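Local coordinates for protein acyl-homoserine-lactone synthase (Pseudomonas aeruginosa, PDB 1RO5) that makes the quorum-sensing signal N-(3-oxododecanoyl)homoserine lactone from a fatty acyl-acyl carrier protein and S-adenosyl-L-methionine, at residues 4-9 / 125-130. Numbering follows the deposited sequence.
Sequences MIVQIG and MRALAR
Val6 and Ile8 of strand 5-10 face Ala127 and Leu128 of helix 118-133. The segments 5-9 and 125-130 run roughly the same way, their axes 29° apart. The axes come within 9.7 Å, and no hydrogen bond joins the two segments. The CA atoms of Val6 and Ala127 lie 7.5 Å apart. The CA atoms of Ile8 and Leu128 are 7.9 Å apart.

Ala127 is the centre of the contact. Its CB points at the strand and meets CG1 of Val6 at 3.8 Å, methyl to methyl. Val6 is rotated with CG1 anti to the backbone N (chi1 176°), which sets this branch against the alanine. Ile8 reaches further. Its CG1 branch lies anti to the carbonyl carbon and runs on extended (chi2 -173°), which carries CD1 to the helix backbone. There CD1 of Ile8 sits 3.8 Å from O of Ala127, a van der Waals contact of a methyl with a carbonyl oxygen. The same CD1 is 4.2 Å from CB of Ala127 and also 4.2 Å from CA of Leu128.

The strand is the first in sequence and an edge strand of the main mixed sheet, and the helix packs on one face of that sheet. This is part of the alpha-beta-alpha sandwich of the autoinducer synthases, a family of the acetyltransferase clan. Backbone hydrogen bonds pair Ile5, Gln7 and Gly9 with Gln60, Leu58 and Tyr56 of the antiparallel strand 55-61. Met57 of that neighbour touches Val6, Ile8, Ala127 and Leu128.

Leu128 adds a looser contact. Its CB does not point at the strand, but the side chain extends so that its CD1 lies 4.5 Å from CD1 of Ile8. Helix 182-189 also packs on the helix, with Leu188 touching Met125 and Ala129. The backbone O of Leu128 accepts a hydrogen bond from OG of Ser132.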
loop_
_atom_site.group_PDB
_atom_site.type_symbol
_atom_site.label_atom_id
_atom_site.label_comp_id
_atom_site.label_asym_id
_atom_site.label_seq_id
_atom_site.Cartn_x
_atom_site.Cartn_y
_atom_site.Cartn_z
ATOM N N MET A 4 1.069 -17.091 -8.878
ATOM C CA MET A 4 0.801 -16.029 -7.946
ATOM C C MET A 4 -0.698 -15.870 -7.701
ATOM O O MET A 4 -1.530 -15.884 -8.678
ATOM C CB MET A 4 1.430 -14.738 -8.432
ATOM C CG MET A 4 2.956 -14.848 -8.513
ATOM S SD MET A 4 3.665 -13.088 -8.424
ATOM C CE MET A 4 1.970 -12.034 -8.476
ATOM N N ILE A 5 -1.052 -15.762 -6.399
ATOM C CA ILE A 5 -2.441 -15.511 -6.004
ATOM C C ILE A 5 -2.427 -14.144 -5.363
ATOM O O ILE A 5 -1.557 -13.843 -4.483
ATOM C CB ILE A 5 -2.833 -16.510 -5.031
ATOM C CG1 ILE A 5 -2.946 -17.864 -5.734
ATOM C CG2 ILE A 5 -4.173 -16.218 -4.453
ATOM C CD1 ILE A 5 -3.058 -19.063 -4.688
ATOM N N VAL A 6 -3.373 -13.296 -5.763
ATOM C CA VAL A 6 -3.531 -11.997 -5.104
ATOM C C VAL A 6 -4.923 -11.959 -4.430
ATOM O O VAL A 6 -5.904 -12.191 -5.117
ATOM C CB VAL A 6 -3.415 -10.893 -6.105
ATOM C CG1 VAL A 6 -3.669 -9.521 -5.445
ATOM C CG2 VAL A 6 -2.044 -10.855 -6.741
ATOM N N GLN A 7 -5.039 -11.715 -3.122
ATOM C CA GLN A 7 -6.325 -11.421 -2.536
ATOM C C GLN A 7 -6.521 -9.986 -2.000
ATOM O O GLN A 7 -5.655 -9.414 -1.341
ATOM C CB GLN A 7 -6.608 -12.368 -1.374
ATOM C CG GLN A 7 -6.133 -13.778 -1.568
ATOM C CD GLN A 7 -6.716 -14.648 -0.508
ATOM O OE1 GLN A 7 -7.839 -14.362 0.015
ATOM N NE2 GLN A 7 -5.965 -15.671 -0.123
ATOM N N ILE A 8 -7.677 -9.427 -2.264
ATOM C CA ILE A 8 -8.023 -8.157 -1.758
ATOM C C ILE A 8 -9.391 -8.186 -1.095
ATOM O O ILE A 8 -10.378 -8.586 -1.717
ATOM C CB ILE A 8 -7.996 -7.156 -2.809
ATOM C CG1 ILE A 8 -6.719 -7.267 -3.643
ATOM C CG2 ILE A 8 -7.977 -5.733 -2.178
ATOM C CD1 ILE A 8 -6.537 -6.106 -4.678
ATOM N N GLY A 9 -9.456 -7.776 0.179
ATOM C CA GLY A 9 -10.686 -7.807 0.929
ATOM C C GLY A 9 -10.521 -7.112 2.278
ATOM O O GLY A 9 -9.413 -6.744 2.710
ATOM N N MET A 125 0.251 -3.216 -7.892
ATOM C CA MET A 125 -0.465 -2.005 -8.198
ATOM C C MET A 125 -1.576 -2.215 -9.276
ATOM O O MET A 125 -2.634 -1.521 -9.258
ATOM C CB MET A 125 0.459 -0.855 -8.460
ATOM C CG MET A 125 -0.333 0.468 -8.694
ATOM S SD MET A 125 -1.054 1.357 -7.265
ATOM C CE MET A 125 0.393 1.540 -6.360
ATOM N N ARG A 126 -1.345 -3.234 -10.121
ATOM C CA ARG A 126 -2.288 -3.573 -11.185
ATOM C C ARG A 126 -3.491 -4.052 -10.528
ATOM O O ARG A 126 -4.561 -3.649 -10.942
ATOM C CB ARG A 126 -1.849 -4.678 -12.179
ATOM C CG ARG A 126 -0.507 -4.441 -12.821
ATOM C CD ARG A 126 -0.081 -5.443 -13.941
ATOM N NE ARG A 126 0.936 -4.720 -14.699
ATOM C CZ ARG A 126 1.502 -5.110 -15.855
ATOM N NH1 ARG A 126 1.208 -6.298 -16.406
ATOM N NH2 ARG A 126 2.381 -4.312 -16.455
ATOM N N ALA A 127 -3.336 -4.979 -9.583
ATOM C CA ALA A 127 -4.514 -5.561 -8.888
ATOM C C ALA A 127 -5.195 -4.500 -8.009
ATOM O O ALA A 127 -6.436 -4.348 -8.031
ATOM C CB ALA A 127 -4.063 -6.748 -7.997
ATOM N N LEU A 128 -4.357 -3.694 -7.326
ATOM C CA LEU A 128 -4.896 -2.684 -6.450
ATOM C C LEU A 128 -5.640 -1.566 -7.167
ATOM O O LEU A 128 -6.737 -1.173 -6.762
ATOM C CB LEU A 128 -3.801 -2.138 -5.579
ATOM C CG LEU A 128 -4.139 -1.307 -4.368
ATOM C CD1 LEU A 128 -5.251 -1.950 -3.559
ATOM C CD2 LEU A 128 -2.873 -1.449 -3.624
ATOM N N ALA A 129 -5.057 -1.070 -8.261
ATOM C CA ALA A 129 -5.673 0.046 -8.971
ATOM C C ALA A 129 -7.047 -0.352 -9.598
ATOM O O ALA A 129 -7.947 0.435 -9.761
ATOM C CB ALA A 129 -4.741 0.546 -9.995
ATOM N N ARG A 130 -7.169 -1.610 -9.931
ATOM C CA ARG A 130 -8.339 -2.167 -10.530
ATOM C C ARG A 130 -9.484 -2.380 -9.536
ATOM O O ARG A 130 -10.670 -2.050 -9.817
ATOM C CB ARG A 130 -7.907 -3.549 -11.107
ATOM C CG ARG A 130 -9.135 -4.342 -11.531
ATOM C CD ARG A 130 -8.897 -5.653 -12.210
ATOM N NE ARG A 130 -10.044 -6.477 -11.794
ATOM C CZ ARG A 130 -9.950 -7.715 -11.280
ATOM N NH1 ARG A 130 -8.745 -8.285 -11.127
ATOM N NH2 ARG A 130 -11.066 -8.387 -10.924
#